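Local coordinates for cell wall mannoprotein 1 (Neosartorya fumigata, PDB 5J5L) that binds the fatty acid arachidonic acid in the core of a helical bundle and is probably a constituent and antigen of the fungal cell wall, at residues D49-D54 with D115-A120. Sequence-based numbering, arbitrary orientation.
Sequences DQATAD and DALSGA
Thr52 and Leu117 cross at an angle where helix 31-56 lies beside helix 100-124, and their side chains carry most of the contact. The two short segments run in nearly the same direction, 22° apart. Their axes come within 8.7 Å, and Thr52 CA is 4.6 Å from Leu117 CA. The alanines around the pair, Ala51, Ala116 and Ala120, are consistent with this close backbone approach.

Among the side chains, one hydroxyl, that of Thr52, is the polar group in contact. Thr52 OG1 sits against the backbone of the other helix, 3.2 Å from Leu117 CA, and also touches Leu117 CB. It approaches Leu117 N as well, but at a poor angle for a hydrogen bond. The hydroxyl is satisfied within its own helix, by a hydrogen bond with the carbonyl oxygen of Ile48 one turn earlier.

The rest is mainly methyl contact. With Thr52 OG1 beside its own backbone N (chi1 -60°), CG2 stands anti to that N and points toward Ala116 and Ala120. It is 4.1 Å from Ala116 O and 4.3 Å from Ala120 CB, a looser contact. Leu117 CG stands anti to the backbone N (chi1 173°), and the branch crosses toward helix 31-56. There CD1 lies 3.6 Å from Ala51 CB and also rests against the backbone at Thr52 N. CD2 touches the same Ala51 methyl more distantly. Helix 3-26 closes this side of the contact: Leu10 packs on Leu117, and Ile13 on Ala51.

At the edge, Asp49 extends a salt bridge to Lys113, which adds a second tie between the same two helices. The side chain of Leu117 lies about 8 Å from the bound arachidonic acid, near the lipid rather than against it. The arrangement is typical of close, near-parallel helix pairing in an all-helical bundle, here the lipid-binding fold of the cell wall mannoprotein 1 family.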
loop_
_atom_site.group_PDB
_atom_site.type_symbol
_atom_site.label_atom_id
_atom_site.label_comp_id
_atom_site.label_asym_id
_atom_site.label_seq_id
_atom_site.Cartn_x
_atom_site.Cartn_y
_atom_site.Cartn_z
ATOM N N ASP A 49 -6.392 -1.507 -6.238
ATOM C CA ASP A 49 -7.597 -1.111 -6.976
ATOM C C ASP A 49 -8.653 -2.220 -6.942
ATOM O O ASP A 49 -9.848 -1.925 -6.835
ATOM C CB ASP A 49 -7.263 -0.725 -8.415
ATOM C CG ASP A 49 -6.556 0.630 -8.512
ATOM O OD1 ASP A 49 -6.531 1.381 -7.506
ATOM O OD2 ASP A 49 -6.021 0.944 -9.588
ATOM N N GLN A 50 -8.220 -3.487 -6.976
ATOM C CA GLN A 50 -9.160 -4.607 -6.876
ATOM C C GLN A 50 -9.845 -4.620 -5.508
ATOM O O GLN A 50 -11.066 -4.811 -5.424
ATOM C CB GLN A 50 -8.454 -5.942 -7.133
ATOM C CG GLN A 50 -9.365 -7.166 -7.017
ATOM C CD GLN A 50 -10.461 -7.180 -8.065
ATOM O OE1 GLN A 50 -11.646 -7.102 -7.742
ATOM N NE2 GLN A 50 -10.070 -7.257 -9.330
ATOM N N ALA A 51 -9.059 -4.429 -4.450
ATOM C CA ALA A 51 -9.592 -4.344 -3.082
ATOM C C ALA A 51 -10.625 -3.212 -2.949
ATOM O O ALA A 51 -11.695 -3.402 -2.362
ATOM C CB ALA A 51 -8.474 -4.165 -2.073
ATOM N N THR A 52 -10.298 -2.046 -3.511
ATOM C CA THR A 52 -11.225 -0.916 -3.519
ATOM C C THR A 52 -12.545 -1.271 -4.211
ATOM O O THR A 52 -13.639 -1.001 -3.686
ATOM C CB THR A 52 -10.572 0.291 -4.212
ATOM O OG1 THR A 52 -9.385 0.650 -3.504
ATOM C CG2 THR A 52 -11.506 1.473 -4.236
ATOM N N ALA A 53 -12.458 -1.900 -5.382
ATOM C CA ALA A 53 -13.651 -2.281 -6.126
ATOM C C ALA A 53 -14.499 -3.283 -5.343
ATOM O O ALA A 53 -15.727 -3.191 -5.303
ATOM C CB ALA A 53 -13.280 -2.853 -7.490
ATOM N N ASP A 54 -13.835 -4.248 -4.719
ATOM C CA ASP A 54 -14.524 -5.247 -3.922
ATOM C C ASP A 54 -15.189 -4.622 -2.694
ATOM O O ASP A 54 -16.303 -5.014 -2.318
ATOM C CB ASP A 54 -13.555 -6.374 -3.518
ATOM C CG ASP A 54 -13.204 -7.294 -4.694
ATOM O OD1 ASP A 54 -13.994 -7.353 -5.660
ATOM O OD2 ASP A 54 -12.149 -7.963 -4.664
ATOM N N ASP A 115 -5.320 5.564 -0.375
ATOM C CA ASP A 115 -6.305 6.460 0.235
ATOM C C ASP A 115 -7.734 6.094 -0.200
ATOM O O ASP A 115 -8.672 6.123 0.615
ATOM C CB ASP A 115 -5.984 7.914 -0.106
ATOM C CG ASP A 115 -4.764 8.435 0.631
ATOM O OD1 ASP A 115 -4.293 7.733 1.547
ATOM O OD2 ASP A 115 -4.277 9.539 0.303
ATOM N N ALA A 116 -7.906 5.750 -1.482
ATOM C CA ALA A 116 -9.215 5.369 -1.993
ATOM C C ALA A 116 -9.687 4.082 -1.333
ATOM O O ALA A 116 -10.877 3.941 -1.005
ATOM C CB ALA A 116 -9.177 5.201 -3.510
ATOM N N LEU A 117 -8.766 3.132 -1.176
ATOM C CA LEU A 117 -9.080 1.866 -0.520
ATOM C C LEU A 117 -9.535 2.125 0.917
ATOM O O LEU A 117 -10.565 1.589 1.367
ATOM C CB LEU A 117 -7.887 0.908 -0.531
ATOM C CG LEU A 117 -8.045 -0.391 0.275
ATOM C CD1 LEU A 117 -9.274 -1.185 -0.145
ATOM C CD2 LEU A 117 -6.763 -1.206 0.157
ATOM N N SER A 118 -8.768 2.938 1.634
ATOM C CA SER A 118 -9.115 3.235 3.025
ATOM C C SER A 118 -10.487 3.872 3.122
ATOM O O SER A 118 -11.302 3.520 4.000
ATOM C CB SER A 118 -8.081 4.144 3.665
ATOM O OG SER A 118 -8.534 4.537 4.952
ATOM N N GLY A 119 -10.754 4.832 2.237
ATOM C CA GLY A 119 -12.063 5.478 2.185
ATOM C C GLY A 119 -13.215 4.503 1.981
ATOM O O GLY A 119 -14.273 4.622 2.626
ATOM N N ALA A 120 -13.012 3.550 1.074
ATOM C CA ALA A 120 -14.024 2.541 0.770
ATOM C C ALA A 120 -14.255 1.586 1.954
ATOM O O ALA A 120 -15.393 1.182 2.222
ATOM C CB ALA A 120 -13.644 1.764 -0.485
#